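Local coordinates for protein thioesterase (PDB 3QMW) that probably hydrolyses thioesters as an alpha/beta-hydrolase thioesterase of the prodiginine biosynthetic pathway in Streptomyces coelicolor, at residues Arg47-Arg52 / Asp249-His254; Asp88-His93 / Cys116-Arg121; Cys201-Phe206 / Gly228-Arg233. All coordinates share one frame; numbering follows the deposited sequence.

The three contacts sample the two layers of helix and the central parallel sheet of one alpha/beta-hydrolase domain. Contact 1 joins helix 49-53 to the C-terminal helix 246-258, contact 2 joins helices 79-91 and 106-120, and contact 3 pairs strands 203-208 and 230-235. Along the chain contacts 2 and 3 follow each other, both nested inside the long loop that contact 1 closes, so contact 1 brings the first helix of the domain against its last. Contact 3, centred about 18 Å away, touches it where Leu251 and His254 pack on Phe206 and His254 also on Arg233; strand 230-235 is followed by helix 246-258. Contact 2 lies apart. Contacts 1 and 2 also reach the second subunit.

Contact 1 of 3, residues Arg47-Arg52 / Asp249-His254; sequences RGWQER and DRLLAH
Leu252 sets one methyl, CD2, over a face of the Trp49 indole and turns the other, CD1, to the aliphatic start of Arg52. Leu252 CD2 stands 3.6 Å from the centroid of the Trp49 five-membered ring and 17° off the ring normal, which meets the geometry of a CH-pi contact. The shortest approach of Leu252 CD2, 3.4 Å, is to Trp49 CD2, where the two rings of the indole fuse. Leu251 CD2 comes obliquely to the far end of the same indole, 3.6 Å from Trp49 CH2, its side chain crossing that of Trp49 at about a right angle. Leu252 CD1 lies 3.9 Å from Arg52 CG. Beyond that carbon the Arg52 chain bends, with CD beside CA rather than anti to it (chi2 -61°), and its guanidinium ends beside Asp249. There a single carboxylate oxygen, Asp249 OD1, forms a salt bridge at the guanidinium edge; the two planes are nearly coplanar, 11° apart. The bond from Arg52 NH2 to Asp249 OD1 is so short that its exact length is doubtful, while Arg52 NH1 adds a weak one of 3.0 Å to Asp249 OD1. In the next shell, Phe46 meets the Trp49 ring edge-to-face, and Leu255 and Arg248 of helix 246-258 touch Trp49. Glu51 of the second subunit packs on Arg52, and Gly54 of that subunit on Asp249, which places the salt bridge beside the dimer interface. The pairing of a helix following the first strand with the C-terminal helix on one side of the sheet is characteristic of the alpha/beta-hydrolase fold, and Trp49 lies near the probable nucleophile elbow.

Contact 2 of 3, residues Asp88-His93 / Cys116-Arg121; sequences DALEEH and CVLRRR
Both carboxylates of this contact, those of Asp88 and Glu91, meet the Arg121 guanidinium at its edge, and neither lies over a face. The three residues form a salt-bridge network between helices 79-91 and 106-120 of the alpha/beta-hydrolase fold. Arg121 NH1 serves both acids. Arg121 NH1 bonds Asp88 OD1 at 2.7 Å, approaching on the anti side and 32° out of the carboxylate plane; Arg121 NH2 adds a weak bond of 3.1 Å to the same OD1. The second bond of Arg121 NH1, 3.3 Å to Glu91 OE1, keeps that oxygen in the guanidinium plane but reaches it from above the carboxylate, 63° out of its plane. Arg121 can span the gap because its chain is extended, with CD anti to CA (chi2 -172°). Arg121 NH2 also makes a weak bond to the backbone O of Glu84. The carbon contacts beside the network are at longer range: Leu90 CD1 lies 4.4 Å from Leu118 CD1, and Leu118 CD2 is 4.3 Å from Glu91 CG. Ala87 of helix 79-91 lies against both Leu118 and Arg121. A water completes the link, donating to Glu91 OE2 at 2.9 Å and to Arg121 O at 3.1 Å.

Contact 3 of 3, residues Cys201-Phe206 / Gly228-Arg233; sequences CPTTAF and GSFLRR
Thr203-Phe206 and Phe230-Arg233 pair as parallel beta strands at one margin of the central sheet, where strand 230-235 is the outermost within this chain. They belong to a beta-alpha-beta unit whose intervening helix is 216-220. The short strand axes come within 4.8 Å and run 16° apart. Leu231 supplies two of the three bonds by which the register is read: its N donates to Thr203 O at 3.2 Å, and its O accepts from Ala205 N at 3.0 Å. The third runs from Thr203 N to Ser229 O, also 3.0 Å. One residue thus bonds two residues that flank its partner Thr204, the parallel pattern. CA-H...O contacts accompany these bonds, for instance Phe230 CA to Thr203 O.

On the face with Thr203 and Ala205, Phe230 leans its ring toward the neighbouring strand, beside Thr203 and on to Ala205. Phe230 CG is anti to the backbone N (chi1 -176°); Phe230 CE1 comes 3.6 Å from Thr203 CG2, and Phe230 CZ lies 4.0 Å from Ala205 CB. An alanine here would probably leave the Thr203 and Ala205 methyls without that apolar cover and open a gap on this face. The other face carries Thr204, Phe206, Leu231 and Arg233. There Phe206 CD1 lies 3.7 Å from Arg233 CB, and Thr204 and Leu231 stand side by side.

Polar ends reach elsewhere: Thr204 OG1 bonds His128 NE2 and Glu258 OE1, and Arg232 NE forms a salt bridge with Glu220. Across the pair, backbone bonds join the strands and side-chain carbons of Phe230, Thr203, Ala205, Phe206 and Arg233 meet alongside them, whereas polar groups tie the strands to their surroundings. Strand pairing of this kind is consistent with holding in place the loops that follow, which carry the probable catalytic acid and histidine.

Contact 1 of 3, residues Arg47-Arg52 / Asp249-His254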
loop_
_atom_site.group_PDB
_atom_site.type_symbol
_atom_site.label_atom_id
_atom_site.label_comp_id
_atom_site.label_asym_id
_atom_site.label_seq_id
_atom_site.Cartn_x
_atom_site.Cartn_y
_atom_site.Cartn_z
ATOM N N ARG D 47 13.120 -3.809 -6.541
ATOM C CA ARG D 47 12.426 -4.514 -7.611
ATOM C C ARG D 47 10.983 -4.714 -7.161
ATOM O O ARG D 47 10.725 -5.155 -6.044
ATOM C CB ARG D 47 13.089 -5.866 -7.881
ATOM C CG ARG D 47 12.845 -6.451 -9.264
ATOM C CD ARG D 47 13.586 -7.791 -9.456
ATOM N NE ARG D 47 12.966 -8.925 -8.746
ATOM C CZ ARG D 47 13.228 -9.310 -7.486
ATOM N NH1 ARG D 47 14.109 -8.662 -6.718
ATOM N NH2 ARG D 47 12.596 -10.367 -6.980
ATOM N N GLY D 48 10.046 -4.358 -8.028
ATOM C CA GLY D 48 8.640 -4.553 -7.753
ATOM C C GLY D 48 7.956 -3.331 -7.179
ATOM O O GLY D 48 6.735 -3.269 -7.172
ATOM N N TRP D 49 8.729 -2.363 -6.693
ATOM C CA TRP D 49 8.165 -1.193 -6.037
ATOM C C TRP D 49 7.272 -0.368 -6.947
ATOM O O TRP D 49 6.238 0.112 -6.499
ATOM C CB TRP D 49 9.267 -0.296 -5.480
ATOM C CG TRP D 49 9.806 -0.754 -4.182
ATOM C CD1 TRP D 49 10.061 -2.034 -3.810
ATOM C CD2 TRP D 49 10.199 0.070 -3.088
ATOM N NE1 TRP D 49 10.564 -2.069 -2.540
ATOM C CE2 TRP D 49 10.661 -0.787 -2.069
ATOM C CE3 TRP D 49 10.193 1.452 -2.862
ATOM C CZ2 TRP D 49 11.114 -0.311 -0.830
ATOM C CZ3 TRP D 49 10.642 1.927 -1.633
ATOM C CH2 TRP D 49 11.095 1.047 -0.634
ATOM N N GLN D 50 7.664 -0.192 -8.211
ATOM C CA GLN D 50 6.890 0.649 -9.134
ATOM C C GLN D 50 5.456 0.158 -9.239
ATOM O O GLN D 50 4.511 0.946 -9.183
ATOM C CB GLN D 50 7.511 0.673 -10.529
ATOM C CG GLN D 50 6.780 1.602 -11.511
ATOM C CD GLN D 50 6.798 3.055 -11.063
ATOM O OE1 GLN D 50 7.808 3.538 -10.566
ATOM N NE2 GLN D 50 5.683 3.753 -11.235
ATOM N N GLU D 51 5.317 -1.155 -9.393
ATOM C CA GLU D 51 4.027 -1.804 -9.556
ATOM C C GLU D 51 3.134 -1.580 -8.339
ATOM O O GLU D 51 1.921 -1.420 -8.486
ATOM C CB GLU D 51 4.216 -3.313 -9.763
ATOM C CG GLU D 51 4.763 -3.727 -11.136
ATOM C CD GLU D 51 6.281 -3.530 -11.308
ATOM O OE1 GLU D 51 7.030 -3.516 -10.296
ATOM O OE2 GLU D 51 6.723 -3.389 -12.476
ATOM N N ARG D 52 3.738 -1.567 -7.152
ATOM C CA ARG D 52 2.992 -1.477 -5.892
ATOM C C ARG D 52 2.572 -0.073 -5.499
ATOM O O ARG D 52 1.853 0.091 -4.507
ATOM C CB ARG D 52 3.816 -2.031 -4.735
ATOM C CG ARG D 52 4.223 -3.463 -4.891
ATOM C CD ARG D 52 3.025 -4.402 -4.987
ATOM N NE ARG D 52 3.430 -5.747 -4.587
ATOM C CZ ARG D 52 3.510 -6.169 -3.329
ATOM N NH1 ARG D 52 3.913 -7.408 -3.082
ATOM N NH2 ARG D 52 3.178 -5.370 -2.322
ATOM N N ASP D 249 5.739 -5.313 2.404
ATOM C CA ASP D 249 4.380 -4.960 1.955
ATOM C C ASP D 249 3.820 -3.768 2.735
ATOM O O ASP D 249 3.265 -2.854 2.129
ATOM C CB ASP D 249 3.419 -6.162 2.079
ATOM C CG ASP D 249 3.531 -7.140 0.914
ATOM O OD1 ASP D 249 3.401 -6.706 -0.251
ATOM O OD2 ASP D 249 3.715 -8.354 1.161
ATOM N N ARG D 250 3.987 -3.765 4.059
ATOM C CA ARG D 250 3.492 -2.656 4.879
ATOM C C ARG D 250 4.262 -1.360 4.662
ATOM O O ARG D 250 3.642 -0.302 4.508
ATOM C CB ARG D 250 3.476 -3.006 6.365
ATOM C CG ARG D 250 2.132 -3.484 6.872
ATOM C CD ARG D 250 1.975 -3.232 8.383
ATOM N NE ARG D 250 0.604 -3.476 8.855
ATOM C CZ ARG D 250 0.057 -4.686 9.022
ATOM N NH1 ARG D 250 0.745 -5.799 8.758
ATOM N NH2 ARG D 250 -1.196 -4.787 9.454
ATOM N N LEU D 251 5.597 -1.425 4.646
ATOM C CA LEU D 251 6.406 -0.250 4.303
ATOM C C LEU D 251 5.828 0.398 3.055
ATOM O O LEU D 251 5.516 1.577 3.064
ATOM C CB LEU D 251 7.873 -0.607 4.050
ATOM C CG LEU D 251 8.687 0.493 3.337
ATOM C CD1 LEU D 251 9.181 1.486 4.343
ATOM C CD2 LEU D 251 9.842 -0.059 2.559
ATOM N N LEU D 252 5.682 -0.393 1.997
ATOM C CA LEU D 252 5.154 0.097 0.714
ATOM C C LEU D 252 3.764 0.733 0.787
ATOM O O LEU D 252 3.440 1.629 -0.001
ATOM C CB LEU D 252 5.127 -1.038 -0.318
ATOM C CG LEU D 252 6.484 -1.435 -0.900
ATOM C CD1 LEU D 252 6.349 -2.709 -1.693
ATOM C CD2 LEU D 252 7.070 -0.306 -1.771
ATOM N N ALA D 253 2.939 0.250 1.714
ATOM C CA ALA D 253 1.568 0.725 1.850
ATOM C C ALA D 253 1.580 2.046 2.596
ATOM O O ALA D 253 0.891 2.989 2.202
ATOM C CB ALA D 253 0.721 -0.303 2.571
ATOM N N HIS D 254 2.379 2.125 3.658
ATOM C CA HIS D 254 2.631 3.411 4.326
ATOM C C HIS D 254 3.170 4.477 3.359
ATOM O O HIS D 254 2.702 5.606 3.361
ATOM C CB HIS D 254 3.567 3.233 5.515
ATOM C CG HIS D 254 2.913 2.594 6.697
ATOM N ND1 HIS D 254 1.965 3.243 7.464
ATOM C CD2 HIS D 254 3.062 1.365 7.246
ATOM C CE1 HIS D 254 1.560 2.441 8.434
ATOM N NE2 HIS D 254 2.210 1.295 8.327
#

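Contact 2 of 3, residues Asp88-His93 / Cys116-Arg121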
loop_
_atom_site.group_PDB
_atom_site.type_symbol
_atom_site.label_atom_id
_atom_site.label_comp_id
_atom_site.label_asym_id
_atom_site.label_seq_id
_atom_site.Cartn_x
_atom_site.Cartn_y
_atom_site.Cartn_z
ATOM N N ASP D 88 24.844 16.137 -7.519
ATOM C CA ASP D 88 25.265 16.518 -8.864
ATOM C C ASP D 88 24.406 15.789 -9.881
ATOM O O ASP D 88 23.727 16.417 -10.684
ATOM C CB ASP D 88 26.750 16.199 -9.103
ATOM C CG ASP D 88 27.688 17.107 -8.309
ATOM O OD1 ASP D 88 27.302 18.256 -7.986
ATOM O OD2 ASP D 88 28.825 16.672 -8.015
ATOM N N ALA D 89 24.420 14.463 -9.805
ATOM C CA ALA D 89 23.616 13.597 -10.672
ATOM C C ALA D 89 22.121 13.963 -10.726
ATOM O O ALA D 89 21.504 13.976 -11.801
ATOM C CB ALA D 89 23.775 12.157 -10.222
ATOM N N LEU D 90 21.543 14.254 -9.567
ATOM C CA LEU D 90 20.136 14.629 -9.500
ATOM C C LEU D 90 19.880 15.952 -10.202
ATOM O O LEU D 90 18.939 16.066 -10.993
ATOM C CB LEU D 90 19.665 14.708 -8.049
ATOM C CG LEU D 90 19.522 13.354 -7.361
ATOM C CD1 LEU D 90 19.509 13.513 -5.849
ATOM C CD2 LEU D 90 18.266 12.662 -7.860
ATOM N N GLU D 91 20.707 16.952 -9.903
ATOM C CA GLU D 91 20.599 18.262 -10.550
ATOM C C GLU D 91 20.831 18.139 -12.061
ATOM O O GLU D 91 20.214 18.863 -12.840
ATOM C CB GLU D 91 21.584 19.280 -9.932
ATOM C CG GLU D 91 21.192 19.798 -8.529
ATOM C CD GLU D 91 22.070 20.964 -8.024
ATOM O OE1 GLU D 91 23.265 21.036 -8.399
ATOM O OE2 GLU D 91 21.563 21.808 -7.238
ATOM N N GLU D 92 21.694 17.206 -12.470
ATOM C CA GLU D 92 22.039 17.035 -13.888
ATOM C C GLU D 92 20.958 16.286 -14.673
ATOM O O GLU D 92 21.040 16.181 -15.895
ATOM C CB GLU D 92 23.393 16.326 -14.036
ATOM C CG GLU D 92 24.082 16.532 -15.409
ATOM C CD GLU D 92 25.043 17.733 -15.469
ATOM O OE1 GLU D 92 25.248 18.415 -14.444
ATOM O OE2 GLU D 92 25.611 17.979 -16.554
ATOM N N HIS D 93 19.955 15.759 -13.975
ATOM C CA HIS D 93 18.808 15.138 -14.628
ATOM C C HIS D 93 17.465 15.676 -14.130
ATOM O O HIS D 93 16.439 15.003 -14.254
ATOM C CB HIS D 93 18.876 13.629 -14.461
ATOM C CG HIS D 93 20.133 13.027 -15.005
ATOM N ND1 HIS D 93 21.118 12.503 -14.195
ATOM C CD2 HIS D 93 20.576 12.884 -16.277
ATOM C CE1 HIS D 93 22.104 12.045 -14.945
ATOM N NE2 HIS D 93 21.802 12.265 -16.212
ATOM N N CYS D 116 20.381 17.551 3.089
ATOM C CA CYS D 116 21.162 18.697 3.526
ATOM C C CYS D 116 21.918 19.358 2.370
ATOM O O CYS D 116 21.821 20.564 2.162
ATOM C CB CYS D 116 22.146 18.261 4.610
ATOM S SG CYS D 116 21.325 17.587 6.093
ATOM N N VAL D 117 22.657 18.565 1.609
ATOM C CA VAL D 117 23.487 19.098 0.530
ATOM C C VAL D 117 22.677 19.845 -0.536
ATOM O O VAL D 117 23.153 20.827 -1.090
ATOM C CB VAL D 117 24.351 17.982 -0.106
ATOM C CG1 VAL D 117 25.029 18.470 -1.386
ATOM C CG2 VAL D 117 25.379 17.478 0.911
ATOM N N LEU D 118 21.460 19.399 -0.818
ATOM C CA LEU D 118 20.604 20.109 -1.770
ATOM C C LEU D 118 20.039 21.415 -1.168
ATOM O O LEU D 118 19.700 22.349 -1.904
ATOM C CB LEU D 118 19.474 19.199 -2.261
ATOM C CG LEU D 118 19.918 18.035 -3.160
ATOM C CD1 LEU D 118 18.844 16.956 -3.203
ATOM C CD2 LEU D 118 20.255 18.508 -4.568
ATOM N N ARG D 119 19.938 21.474 0.162
ATOM C CA ARG D 119 19.550 22.710 0.860
ATOM C C ARG D 119 20.644 23.760 0.729
ATOM O O ARG D 119 20.375 24.881 0.287
ATOM C CB ARG D 119 19.256 22.463 2.350
ATOM C CG ARG D 119 18.932 23.733 3.154
ATOM C CD ARG D 119 18.340 23.410 4.517
ATOM N NE ARG D 119 19.308 22.783 5.419
ATOM C CZ ARG D 119 19.098 22.542 6.718
ATOM N NH1 ARG D 119 17.950 22.877 7.305
ATOM N NH2 ARG D 119 20.050 21.965 7.446
ATOM N N ARG D 120 21.871 23.392 1.100
ATOM C CA ARG D 120 23.020 24.300 0.993
ATOM C C ARG D 120 23.158 24.896 -0.414
ATOM O O ARG D 120 23.492 26.070 -0.561
ATOM C CB ARG D 120 24.331 23.597 1.381
ATOM C CG ARG D 120 24.346 22.988 2.792
ATOM C CD ARG D 120 25.769 22.914 3.380
ATOM N NE ARG D 120 26.774 22.489 2.398
ATOM C CZ ARG D 120 27.173 21.231 2.187
ATOM N NH1 ARG D 120 28.097 20.980 1.262
ATOM N NH2 ARG D 120 26.663 20.222 2.889
ATOM N N ARG D 121 22.889 24.087 -1.434
ATOM C CA ARG D 121 22.956 24.537 -2.821
ATOM C C ARG D 121 21.698 25.293 -3.224
ATOM O O ARG D 121 21.607 25.809 -4.338
ATOM C CB ARG D 121 23.155 23.345 -3.755
ATOM C CG ARG D 121 24.463 22.586 -3.556
ATOM C CD ARG D 121 24.633 21.565 -4.663
ATOM N NE ARG D 121 25.714 20.603 -4.424
ATOM C CZ ARG D 121 26.114 19.682 -5.307
ATOM N NH1 ARG D 121 25.534 19.590 -6.503
ATOM N NH2 ARG D 121 27.101 18.849 -4.997
HETATM O O HOH W 1 22.676 24.407 -6.839
#

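Contact 3 of 3, residues Cys201-Phe206 / Gly228-Arg233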
loop_
_atom_site.group_PDB
_atom_site.type_symbol
_atom_site.label_atom_id
_atom_site.label_comp_id
_atom_site.label_asym_id
_atom_site.label_seq_id
_atom_site.Cartn_x
_atom_site.Cartn_y
_atom_site.Cartn_z
ATOM N N CYS D 201 11.416 19.872 5.845
ATOM C CA CYS D 201 10.537 18.866 5.232
ATOM C C CYS D 201 10.065 17.846 6.276
ATOM O O CYS D 201 10.709 17.678 7.319
ATOM C CB CYS D 201 11.232 18.145 4.066
ATOM S SG CYS D 201 12.391 16.840 4.568
ATOM N N PRO D 202 8.930 17.175 6.000
ATOM C CA PRO D 202 8.382 16.180 6.909
ATOM C C PRO D 202 9.053 14.821 6.753
ATOM O O PRO D 202 9.395 14.414 5.645
ATOM C CB PRO D 202 6.909 16.122 6.508
ATOM C CG PRO D 202 6.902 16.452 5.077
ATOM C CD PRO D 202 8.042 17.405 4.847
ATOM N N THR D 203 9.210 14.130 7.874
ATOM C CA THR D 203 10.032 12.939 7.949
ATOM C C THR D 203 9.240 11.774 8.513
ATOM O O THR D 203 8.508 11.935 9.482
ATOM C CB THR D 203 11.265 13.214 8.840
ATOM O OG1 THR D 203 12.165 14.068 8.132
ATOM C CG2 THR D 203 11.992 11.928 9.228
ATOM N N THR D 204 9.393 10.603 7.901
ATOM C CA THR D 204 8.791 9.384 8.410
ATOM C C THR D 204 9.864 8.310 8.573
ATOM O O THR D 204 10.621 8.043 7.644
ATOM C CB THR D 204 7.701 8.869 7.476
ATOM O OG1 THR D 204 6.947 9.972 6.954
ATOM C CG2 THR D 204 6.783 7.896 8.223
ATOM N N ALA D 205 9.924 7.702 9.757
ATOM C CA ALA D 205 10.960 6.733 10.074
ATOM C C ALA D 205 10.361 5.389 10.472
ATOM O O ALA D 205 9.412 5.331 11.248
ATOM C CB ALA D 205 11.856 7.260 11.181
ATOM N N PHE D 206 10.944 4.312 9.950
ATOM C CA PHE D 206 10.446 2.979 10.198
ATOM C C PHE D 206 11.402 2.198 11.061
ATOM O O PHE D 206 12.575 2.059 10.732
ATOM C CB PHE D 206 10.243 2.239 8.888
ATOM C CG PHE D 206 9.281 2.907 7.973
ATOM C CD1 PHE D 206 7.942 2.528 7.957
ATOM C CD2 PHE D 206 9.701 3.919 7.130
ATOM C CE1 PHE D 206 7.035 3.151 7.098
ATOM C CE2 PHE D 206 8.798 4.551 6.275
ATOM C CZ PHE D 206 7.466 4.165 6.261
ATOM N N GLY D 228 9.265 19.982 10.326
ATOM C CA GLY D 228 7.942 19.553 9.863
ATOM C C GLY D 228 7.390 18.354 10.619
ATOM O O GLY D 228 7.895 17.990 11.691
ATOM N N SER D 229 6.355 17.733 10.056
ATOM C CA SER D 229 5.661 16.628 10.715
ATOM C C SER D 229 6.511 15.366 10.770
ATOM O O SER D 229 7.093 14.959 9.763
ATOM C CB SER D 229 4.354 16.318 9.986
ATOM O OG SER D 229 4.586 16.097 8.601
ATOM N N PHE D 230 6.558 14.746 11.947
ATOM C CA PHE D 230 7.300 13.517 12.148
ATOM C C PHE D 230 6.427 12.356 12.621
ATOM O O PHE D 230 5.718 12.471 13.623
ATOM C CB PHE D 230 8.409 13.725 13.160
ATOM C CG PHE D 230 9.270 12.518 13.344
ATOM C CD1 PHE D 230 10.127 12.108 12.328
ATOM C CD2 PHE D 230 9.211 11.775 14.513
ATOM C CE1 PHE D 230 10.926 10.996 12.486
ATOM C CE2 PHE D 230 10.006 10.653 14.681
ATOM C CZ PHE D 230 10.868 10.262 13.668
ATOM N N LEU D 231 6.511 11.236 11.902
ATOM C CA LEU D 231 5.825 10.010 12.269
ATOM C C LEU D 231 6.821 8.870 12.334
ATOM O O LEU D 231 7.627 8.693 11.421
ATOM C CB LEU D 231 4.769 9.659 11.226
ATOM C CG LEU D 231 3.506 10.519 11.194
ATOM C CD1 LEU D 231 2.759 10.289 9.884
ATOM C CD2 LEU D 231 2.613 10.234 12.400
ATOM N N ARG D 232 6.767 8.093 13.407
ATOM C CA ARG D 232 7.494 6.846 13.456
ATOM C C ARG D 232 6.503 5.701 13.342
ATOM O O ARG D 232 5.803 5.380 14.306
ATOM C CB ARG D 232 8.310 6.716 14.743
ATOM C CG ARG D 232 9.095 5.413 14.815
ATOM C CD ARG D 232 10.124 5.433 15.918
ATOM N NE ARG D 232 9.525 5.756 17.212
ATOM C CZ ARG D 232 8.814 4.913 17.961
ATOM N NH1 ARG D 232 8.595 3.664 17.566
ATOM N NH2 ARG D 232 8.319 5.329 19.121
ATOM N N ARG D 233 6.439 5.098 12.158
ATOM C CA ARG D 233 5.743 3.830 11.991
ATOM C C ARG D 233 6.640 2.757 12.567
ATOM O O ARG D 233 7.857 2.898 12.572
ATOM C CB ARG D 233 5.454 3.531 10.527
ATOM C CG ARG D 233 4.756 4.652 9.777
ATOM C CD ARG D 233 3.493 5.107 10.475
ATOM N NE ARG D 233 2.701 5.976 9.606
ATOM C CZ ARG D 233 1.533 6.523 9.940
ATOM N NH1 ARG D 233 1.001 6.303 11.136
ATOM N NH2 ARG D 233 0.897 7.300 9.070
#